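Local coordinates for putative branched-chain amino acid ABC transporter, periplasmic branched-chain amino acid-binding protein (Pseudomonas protegens Pf-5, PDB 4RU0), which probably captures branched-chain amino acids or related solutes in the periplasm and delivers them to the permease of an ABC transporter, at residues Tyr158-Thr163 and Gly266-Ser271; Arg194-Pro199 and Phe239-Gly244. All blocks are in the same frame, centred on the assembly; numbering follows the deposited sequence.

Contact 1 of 2, residues Tyr158-Thr163 and Gly266-Ser271; sequences YSEAST and GDIWAS. With P3G (3,6,9,12,15-pentaoxaheptadecane), chain C.
D267 meets E160 carboxylate to carboxylate: OD2 of D267 lies 2.6 Å from OE1 of E160, the carboxylate planes stand 84° apart, and the two side chains cross at about a right angle. The other oxygen, OD1 of D267, uses its anti lone pair to accept from the backbone N of W269 at 2.9 Å, closing an Asx turn that fixes the rotation of the carboxylate, while OD2 also holds a salt bridge to R241. At I268 the backbone N gives a hydrogen bond to OE2 of E160 (2.9 Å, N-H...O 150°), meeting it nearly along its C-O bond. E160 spans the gap because its CG is anti to the backbone N (chi1 -170°) and the chain beyond stays extended. W269 lays one indole face on the bound polyether, with C10 of P3G 3.7 Å from CZ2 of W269; replacing the indole with an alanine is likely to leave the ethylene unit at C10 without its aromatic face and the carbonyl of G135 without the NE1 donor. The loop leaves strand 264-266, and E160 reaches it from helix 157-172, with L289 of strand 287-290 packing on both E160 and I268.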
ATOM      1  N   TYR A 158      -7.657  -7.676   2.458  1.00 17.13           N
ATOM      2  CA  TYR A 158      -8.789  -8.091   3.284  1.00 25.32           C
ATOM      3  C   TYR A 158      -9.428  -6.873   3.939  1.00 24.98           C
ATOM      4  O   TYR A 158     -10.641  -6.686   3.863  1.00 24.96           O
ATOM      5  CB  TYR A 158      -8.367  -9.105   4.351  1.00 16.97           C
ATOM      6  CG  TYR A 158      -8.314 -10.532   3.857  1.00 23.41           C
ATOM      7  CD1 TYR A 158      -8.051 -10.819   2.524  1.00 22.88           C
ATOM      8  CD2 TYR A 158      -8.528 -11.598   4.723  1.00 29.63           C
ATOM      9  CE1 TYR A 158      -7.996 -12.127   2.070  1.00 27.36           C
ATOM     10  CE2 TYR A 158      -8.477 -12.911   4.278  1.00 29.53           C
ATOM     11  CZ  TYR A 158      -8.214 -13.168   2.947  1.00 38.94           C
ATOM     12  OH  TYR A 158      -8.159 -14.466   2.484  1.00 45.93           O
ATOM     13  N   SER A 159      -8.609  -6.040   4.578  1.00 25.88           N
ATOM     14  CA  SER A 159      -9.107  -4.808   5.180  1.00 25.30           C
ATOM     15  C   SER A 159      -9.703  -3.872   4.135  1.00 18.99           C
ATOM     16  O   SER A 159     -10.680  -3.185   4.402  1.00 23.36           O
ATOM     17  CB  SER A 159      -7.992  -4.085   5.936  1.00 20.82           C
ATOM     18  OG  SER A 159      -7.526  -4.858   7.022  1.00 26.68           O
ATOM     19  N   GLU A 160      -9.098  -3.844   2.950  1.00 29.17           N
ATOM     20  CA  GLU A 160      -9.567  -2.971   1.882  1.00 27.42           C
ATOM     21  C   GLU A 160     -11.006  -3.313   1.519  1.00 21.02           C
ATOM     22  O   GLU A 160     -11.830  -2.420   1.321  1.00 22.27           O
ATOM     23  CB  GLU A 160      -8.683  -3.075   0.643  1.00 17.09           C
ATOM     24  CG  GLU A 160      -8.991  -2.001  -0.392  1.00 17.45           C
ATOM     25  CD  GLU A 160      -8.331  -2.270  -1.732  1.00 33.64           C
ATOM     26  OE1 GLU A 160      -8.063  -3.453  -2.044  1.00 27.11           O
ATOM     27  OE2 GLU A 160      -8.087  -1.298  -2.476  1.00 37.73           O
ATOM     28  N   ALA A 161     -11.301  -4.607   1.451  1.00 24.01           N
ATOM     29  CA  ALA A 161     -12.655  -5.070   1.188  1.00 18.00           C
ATOM     30  C   ALA A 161     -13.608  -4.495   2.222  1.00 20.95           C
ATOM     31  O   ALA A 161     -14.654  -3.949   1.871  1.00 26.09           O
ATOM     32  CB  ALA A 161     -12.714  -6.590   1.191  1.00 17.00           C
ATOM     33  N   SER A 162     -13.232  -4.601   3.493  1.00 19.81           N
ATOM     34  CA  SER A 162     -14.070  -4.082   4.569  1.00 24.03           C
ATOM     35  C   SER A 162     -14.310  -2.576   4.443  1.00 20.68           C
ATOM     36  O   SER A 162     -15.444  -2.127   4.550  1.00 21.41           O
ATOM     37  CB  SER A 162     -13.454  -4.396   5.928  1.00 21.24           C
ATOM     38  OG  SER A 162     -14.336  -4.027   6.977  1.00 28.57           O
ATOM     39  N   THR A 163     -13.248  -1.804   4.214  1.00 20.87           N
ATOM     40  CA  THR A 163     -13.389  -0.354   4.046  1.00 29.33           C
ATOM     41  C   THR A 163     -14.243  -0.017   2.825  1.00 21.10           C
ATOM     42  O   THR A 163     -15.031   0.930   2.854  1.00 22.21           O
ATOM     43  CB  THR A 163     -12.028   0.358   3.900  1.00 35.62           C
ATOM     44  OG1 THR A 163     -11.419  -0.006   2.657  1.00 45.29           O
ATOM     45  CG2 THR A 163     -11.106  -0.011   5.029  1.00 23.64           C
ATOM     46  N   GLY A 266     -12.296   2.123  -7.507  1.00 20.78           N
ATOM     47  CA  GLY A 266     -11.089   1.379  -7.790  1.00 20.56           C
ATOM     48  C   GLY A 266     -10.323   0.936  -6.558  1.00 25.09           C
ATOM     49  O   GLY A 266     -10.342   1.598  -5.512  1.00 21.49           O
ATOM     50  N   ASP A 267      -9.660  -0.209  -6.696  1.00 19.45           N
ATOM     51  CA  ASP A 267      -8.643  -0.676  -5.764  1.00 19.65           C
ATOM     52  C   ASP A 267      -7.575   0.398  -5.569  1.00 25.98           C
ATOM     53  O   ASP A 267      -7.439   1.304  -6.396  1.00 23.13           O
ATOM     54  CB  ASP A 267      -8.011  -1.959  -6.301  1.00 18.47           C
ATOM     55  CG  ASP A 267      -7.215  -2.698  -5.262  1.00 33.72           C
ATOM     56  OD1 ASP A 267      -6.019  -2.380  -5.087  1.00 43.74           O
ATOM     57  OD2 ASP A 267      -7.786  -3.614  -4.632  1.00 21.63           O
ATOM     58  N   ILE A 268      -6.800   0.302  -4.496  1.00 22.45           N
ATOM     59  CA  ILE A 268      -5.730   1.274  -4.283  1.00 24.60           C
ATOM     60  C   ILE A 268      -4.680   1.163  -5.387  1.00 25.16           C
ATOM     61  O   ILE A 268      -3.983   2.124  -5.688  1.00 27.01           O
ATOM     62  CB  ILE A 268      -5.062   1.111  -2.907  1.00 25.62           C
ATOM     63  CG1 ILE A 268      -4.369  -0.248  -2.789  1.00 23.95           C
ATOM     64  CG2 ILE A 268      -6.090   1.297  -1.792  1.00 24.85           C
ATOM     65  CD1 ILE A 268      -3.448  -0.349  -1.600  1.00 24.85           C
ATOM     66  N   TRP A 269      -4.597  -0.002  -6.020  1.00 23.63           N
ATOM     67  CA  TRP A 269      -3.678  -0.196  -7.136  1.00 31.18           C
ATOM     68  C   TRP A 269      -4.352   0.109  -8.469  1.00 23.97           C
ATOM     69  O   TRP A 269      -3.893  -0.315  -9.526  1.00 23.96           O
ATOM     70  CB  TRP A 269      -3.114  -1.618  -7.110  1.00 22.77           C
ATOM     71  CG  TRP A 269      -2.384  -1.857  -5.838  1.00 23.15           C
ATOM     72  CD1 TRP A 269      -2.796  -2.617  -4.792  1.00 26.97           C
ATOM     73  CD2 TRP A 269      -1.133  -1.282  -5.453  1.00 26.72           C
ATOM     74  NE1 TRP A 269      -1.868  -2.572  -3.782  1.00 33.67           N
ATOM     75  CE2 TRP A 269      -0.837  -1.757  -4.165  1.00 24.79           C
ATOM     76  CE3 TRP A 269      -0.228  -0.421  -6.081  1.00 26.80           C
ATOM     77  CZ2 TRP A 269       0.326  -1.396  -3.484  1.00 26.93           C
ATOM     78  CZ3 TRP A 269       0.926  -0.063  -5.406  1.00 28.33           C
ATOM     79  CH2 TRP A 269       1.193  -0.550  -4.122  1.00 28.09           C
ATOM     80  N   ALA A 270      -5.447   0.854  -8.400  1.00 24.07           N
ATOM     81  CA  ALA A 270      -6.107   1.378  -9.589  1.00 34.42           C
ATOM     82  C   ALA A 270      -6.507   2.821  -9.324  1.00 26.06           C
ATOM     83  O   ALA A 270      -7.519   3.295  -9.824  1.00 26.03           O
ATOM     84  CB  ALA A 270      -7.324   0.531  -9.958  1.00 22.29           C
ATOM     85  N   SER A 271      -5.700   3.511  -8.528  1.00 27.63           N
ATOM     86  CA  SER A 271      -6.064   4.822  -8.010  1.00 29.27           C
ATOM     87  C   SER A 271      -5.165   5.949  -8.503  1.00 37.65           C
ATOM     88  O   SER A 271      -5.213   7.055  -7.969  1.00 38.14           O
ATOM     89  CB  SER A 271      -6.040   4.800  -6.480  1.00 29.23           C
ATOM     90  OG  SER A 271      -4.742   4.486  -6.007  1.00 29.79           O
TER
HETATM   91  O3  P3G C 501       5.296   0.131  -6.672  1.00 49.42           O
HETATM   92  C7  P3G C 501       4.888  -0.810  -5.695  1.00 46.71           C
HETATM   93  C8  P3G C 501       4.835  -2.188  -6.327  1.00 47.90           C
HETATM   94  O4  P3G C 501       3.906  -2.983  -5.603  1.00 43.02           O
HETATM   95  C9  P3G C 501       3.158  -3.826  -6.460  1.00 36.19           C
HETATM   96  C10 P3G C 501       1.714  -3.772  -6.016  1.00 39.48           C
HETATM   97  O5  P3G C 501       1.092  -5.010  -6.306  1.00 40.72           O
HETATM   98  C11 P3G C 501      -0.128  -4.829  -6.995  1.00 38.41           C
HETATM   99  C12 P3G C 501      -0.586  -6.164  -7.552  1.00 38.05           C
HETATM  100  O6  P3G C 501      -0.879  -6.024  -8.929  1.00 38.26           O
HETATM  101  C13 P3G C 501      -0.982  -7.270  -9.578  1.00 46.25           C
HETATM  102  C14 P3G C 501       0.302  -7.541 -10.319  1.00 49.62           C
HETATM  103  O7  P3G C 501       0.359  -8.915 -10.669  1.00 58.17           O

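Contact 2 of 2, residues Arg194-Pro199 and Phe239-Gly244; sequences RETLGP and FLRTWG. With P3G (3,6,9,12,15-pentaoxaheptadecane), chain C.
T196 sets its methyl over one face of the R241 guanidinium, CG2 of T196 standing 3.6 Å from CZ of R241 and displaced toward the rim. Its hydroxyl lies beside the same group, with OG1 of T196 3.1 Å from NH2 of R241. The two side chains approach from opposite directions, and the threonine's chi1 of 46°, with OG1 between the backbone N and the carbonyl carbon, lets both branches reach the arginine. CG2 of T196 also comes within 4.3 Å of CE2 of F239, an oblique contact. R241 bends at chi3 (68°), and its CD packs over a face of the F239 ring. The strand 237-241 ending here is one of the parallel strands of an alpha/beta sheet, as expected of a periplasmic binding protein domain. T196 itself sits in a type I turn, R194 to L197, closed by N of L197 to O of R194 at 3.1 Å. Beyond the first shell, besides the bridge to D267, the carbonyl of Y192 accepts from NH2 of R241, and Y192 and F157 make cation-pi contacts with the guanidinium. Past the strand, W243 spreads its ring over the polyether, CD1 of W243 being 3.6 Å from O6 of P3G.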
ATOM      1  N   ARG A 194      -7.980 -12.213  -6.825  1.00 17.22           N
ATOM      2  CA  ARG A 194      -8.739 -13.217  -6.092  1.00 23.43           C
ATOM      3  C   ARG A 194      -8.684 -13.024  -4.570  1.00 25.59           C
ATOM      4  O   ARG A 194      -9.446 -13.668  -3.844  1.00 27.38           O
ATOM      5  CB  ARG A 194      -8.237 -14.620  -6.455  1.00 22.45           C
ATOM      6  CG  ARG A 194      -8.468 -15.032  -7.908  1.00 19.37           C
ATOM      7  CD  ARG A 194      -7.839 -16.397  -8.173  1.00 21.76           C
ATOM      8  NE  ARG A 194      -7.846 -16.752  -9.590  1.00 49.89           N
ATOM      9  CZ  ARG A 194      -7.751 -17.998 -10.052  1.00 56.42           C
ATOM     10  NH1 ARG A 194      -7.651 -19.021  -9.208  1.00 56.76           N
ATOM     11  NH2 ARG A 194      -7.767 -18.224 -11.360  1.00 52.33           N
ATOM     12  N   GLU A 195      -7.804 -12.143  -4.094  1.00 18.10           N
ATOM     13  CA  GLU A 195      -7.588 -11.976  -2.654  1.00 19.08           C
ATOM     14  C   GLU A 195      -8.845 -11.554  -1.917  1.00 27.32           C
ATOM     15  O   GLU A 195      -9.037 -11.931  -0.767  1.00 29.94           O
ATOM     16  CB  GLU A 195      -6.478 -10.948  -2.364  1.00 27.35           C
ATOM     17  CG  GLU A 195      -5.089 -11.539  -2.174  1.00 42.34           C
ATOM     18  CD  GLU A 195      -5.053 -12.680  -1.161  1.00 44.87           C
ATOM     19  OE1 GLU A 195      -5.130 -12.419   0.059  1.00 42.26           O
ATOM     20  OE2 GLU A 195      -4.939 -13.846  -1.593  1.00 52.51           O
ATOM     21  N   THR A 196      -9.702 -10.778  -2.578  1.00 16.39           N
ATOM     22  CA  THR A 196     -10.878 -10.230  -1.912  1.00 15.68           C
ATOM     23  C   THR A 196     -12.080 -11.170  -1.957  1.00 15.29           C
ATOM     24  O   THR A 196     -13.150 -10.821  -1.463  1.00 17.87           O
ATOM     25  CB  THR A 196     -11.292  -8.867  -2.514  1.00 14.65           C
ATOM     26  OG1 THR A 196     -11.287  -8.944  -3.943  1.00 15.70           O
ATOM     27  CG2 THR A 196     -10.349  -7.771  -2.058  1.00 15.78           C
ATOM     28  N   LEU A 197     -11.908 -12.355  -2.538  1.00 15.80           N
ATOM     29  CA  LEU A 197     -13.003 -13.331  -2.611  1.00 20.86           C
ATOM     30  C   LEU A 197     -13.501 -13.737  -1.227  1.00 21.82           C
ATOM     31  O   LEU A 197     -14.698 -13.677  -0.949  1.00 17.38           O
ATOM     32  CB  LEU A 197     -12.568 -14.575  -3.388  1.00 17.29           C
ATOM     33  CG  LEU A 197     -12.471 -14.381  -4.900  1.00 16.46           C
ATOM     34  CD1 LEU A 197     -11.813 -15.584  -5.552  1.00 18.13           C
ATOM     35  CD2 LEU A 197     -13.846 -14.116  -5.509  1.00 15.60           C
ATOM     36  N   GLY A 198     -12.579 -14.152  -0.366  1.00 26.18           N
ATOM     37  CA  GLY A 198     -12.916 -14.506   1.002  1.00 20.80           C
ATOM     38  C   GLY A 198     -13.670 -13.437   1.778  1.00 21.87           C
ATOM     39  O   GLY A 198     -14.816 -13.658   2.191  1.00 22.74           O
ATOM     40  N   PRO A 199     -13.041 -12.268   1.978  1.00 22.65           N
ATOM     41  CA  PRO A 199     -13.673 -11.238   2.814  1.00 19.73           C
ATOM     42  C   PRO A 199     -14.999 -10.724   2.249  1.00 19.00           C
ATOM     43  O   PRO A 199     -15.924 -10.461   3.022  1.00 20.88           O
ATOM     44  CB  PRO A 199     -12.620 -10.121   2.858  1.00 19.72           C
ATOM     45  CG  PRO A 199     -11.736 -10.366   1.696  1.00 19.62           C
ATOM     46  CD  PRO A 199     -11.716 -11.851   1.487  1.00 19.37           C
ATOM     47  N   PHE A 239     -16.767  -2.580  -7.607  1.00 15.71           N
ATOM     48  CA  PHE A 239     -15.462  -2.603  -6.970  1.00 11.48           C
ATOM     49  C   PHE A 239     -14.447  -3.017  -8.040  1.00 27.67           C
ATOM     50  O   PHE A 239     -14.392  -4.183  -8.432  1.00 16.55           O
ATOM     51  CB  PHE A 239     -15.471  -3.579  -5.789  1.00 11.84           C
ATOM     52  CG  PHE A 239     -14.254  -3.499  -4.896  1.00 19.93           C
ATOM     53  CD1 PHE A 239     -13.351  -2.446  -4.996  1.00 18.51           C
ATOM     54  CD2 PHE A 239     -14.020  -4.486  -3.951  1.00 13.61           C
ATOM     55  CE1 PHE A 239     -12.232  -2.383  -4.167  1.00 14.81           C
ATOM     56  CE2 PHE A 239     -12.908  -4.428  -3.119  1.00 22.46           C
ATOM     57  CZ  PHE A 239     -12.010  -3.370  -3.229  1.00 15.47           C
ATOM     58  N   LEU A 240     -13.663  -2.062  -8.528  1.00 12.03           N
ATOM     59  CA  LEU A 240     -12.783  -2.322  -9.658  1.00 20.84           C
ATOM     60  C   LEU A 240     -11.394  -2.743  -9.203  1.00 17.24           C
ATOM     61  O   LEU A 240     -10.600  -1.915  -8.758  1.00 16.35           O
ATOM     62  CB  LEU A 240     -12.682  -1.090 -10.554  1.00 13.08           C
ATOM     63  CG  LEU A 240     -11.895  -1.314 -11.840  1.00 13.82           C
ATOM     64  CD1 LEU A 240     -12.588  -2.361 -12.691  1.00 13.22           C
ATOM     65  CD2 LEU A 240     -11.705  -0.015 -12.612  1.00 15.11           C
ATOM     66  N   ARG A 241     -11.069  -4.006  -9.399  1.00 18.53           N
ATOM     67  CA  ARG A 241      -9.816  -4.550  -8.923  1.00 26.82           C
ATOM     68  C   ARG A 241      -9.083  -5.110 -10.113  1.00 25.05           C
ATOM     69  O   ARG A 241      -8.751  -6.253 -10.193  1.00 22.46           O
ATOM     70  CB  ARG A 241     -10.063  -5.620  -7.875  1.00 14.03           C
ATOM     71  CG  ARG A 241     -10.888  -5.146  -6.699  1.00 20.17           C
ATOM     72  CD  ARG A 241     -10.689  -5.997  -5.465  1.00 14.58           C
ATOM     73  NE  ARG A 241      -9.355  -5.793  -4.979  1.00 21.03           N
ATOM     74  CZ  ARG A 241      -8.417  -6.717  -4.923  1.00 16.95           C
ATOM     75  NH1 ARG A 241      -7.224  -6.386  -4.498  1.00 20.03           N
ATOM     76  NH2 ARG A 241      -8.669  -7.945  -5.274  1.00 17.78           N
ATOM     77  N   THR A 242      -8.844  -4.220 -11.042  1.00 27.55           N
ATOM     78  CA  THR A 242      -8.016  -4.484 -12.205  1.00 21.75           C
ATOM     79  C   THR A 242      -6.611  -3.956 -11.942  1.00 30.11           C
ATOM     80  O   THR A 242      -6.340  -3.381 -10.888  1.00 30.16           O
ATOM     81  CB  THR A 242      -8.589  -3.808 -13.469  1.00 16.52           C
ATOM     82  OG1 THR A 242      -8.883  -2.433 -13.172  1.00 23.11           O
ATOM     83  CG2 THR A 242      -9.861  -4.503 -13.915  1.00 15.51           C
ATOM     84  N   TRP A 243      -5.720  -4.152 -12.902  1.00 31.12           N
ATOM     85  CA  TRP A 243      -4.352  -3.679 -12.775  1.00 21.28           C
ATOM     86  C   TRP A 243      -3.753  -3.455 -14.155  1.00 29.94           C
ATOM     87  O   TRP A 243      -4.044  -4.195 -15.096  1.00 28.90           O
ATOM     88  CB  TRP A 243      -3.515  -4.675 -11.970  1.00 29.73           C
ATOM     89  CG  TRP A 243      -2.050  -4.436 -12.074  1.00 45.99           C
ATOM     90  CD1 TRP A 243      -1.319  -3.492 -11.408  1.00 38.28           C
ATOM     91  CD2 TRP A 243      -1.129  -5.152 -12.900  1.00 34.38           C
ATOM     92  NE1 TRP A 243       0.005  -3.580 -11.772  1.00 43.44           N
ATOM     93  CE2 TRP A 243       0.147  -4.591 -12.688  1.00 51.53           C
ATOM     94  CE3 TRP A 243      -1.258  -6.215 -13.798  1.00 46.91           C
ATOM     95  CZ2 TRP A 243       1.288  -5.058 -13.345  1.00 56.76           C
ATOM     96  CZ3 TRP A 243      -0.124  -6.678 -14.451  1.00 56.60           C
ATOM     97  CH2 TRP A 243       1.132  -6.100 -14.221  1.00 60.25           C
ATOM     98  N   GLY A 244      -2.933  -2.418 -14.278  1.00 33.04           N
ATOM     99  CA  GLY A 244      -2.312  -2.088 -15.543  1.00 27.13           C
ATOM    100  C   GLY A 244      -3.323  -1.764 -16.626  1.00 41.55           C
ATOM    101  O   GLY A 244      -4.182  -0.903 -16.448  1.00 42.40           O
TER
HETATM  102  O3  P3G C 501       5.296   0.131  -6.672  1.00 49.42           O
HETATM  103  C7  P3G C 501       4.888  -0.810  -5.695  1.00 46.71           C
HETATM  104  C8  P3G C 501       4.835  -2.188  -6.327  1.00 47.90           C
HETATM  105  O4  P3G C 501       3.906  -2.983  -5.603  1.00 43.02           O
HETATM  106  C9  P3G C 501       3.158  -3.826  -6.460  1.00 36.19           C
HETATM  107  C10 P3G C 501       1.714  -3.772  -6.016  1.00 39.48           C
HETATM  108  O5  P3G C 501       1.092  -5.010  -6.306  1.00 40.72           O
HETATM  109  C11 P3G C 501      -0.128  -4.829  -6.995  1.00 38.41           C
HETATM  110  C12 P3G C 501      -0.586  -6.164  -7.552  1.00 38.05           C
HETATM  111  O6  P3G C 501      -0.879  -6.024  -8.929  1.00 38.26           O
HETATM  112  C13 P3G C 501      -0.982  -7.270  -9.578  1.00 46.25           C
HETATM  113  C14 P3G C 501       0.302  -7.541 -10.319  1.00 49.62           C
HETATM  114  O7  P3G C 501       0.359  -8.915 -10.669  1.00 58.17           O

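In the fold
Both contacts are buried, their centres about 8 Å apart, contact 1 lying nearer the centre of the chain (about 9 Å against 14 Å). They are coupled by charge and by a backbone bond: NE of R241 in contact 2 is 2.7 Å from OD2 of D267 in contact 1, and O of L240 probably accepts from N of D267 at 2.8 Å, just past strand 264-266, which runs parallel beside 237-241. Contact 1 sets two carboxylates together, E160 also taking a backbone N-H, whereas contact 2 is a methyl and hydroxyl against guanidinium; the arginine would partly offset the clustered carboxylates. Y158 packs against E195 and P199. Each contact contributes one tryptophan, W269 or W243, to the polyether pocket.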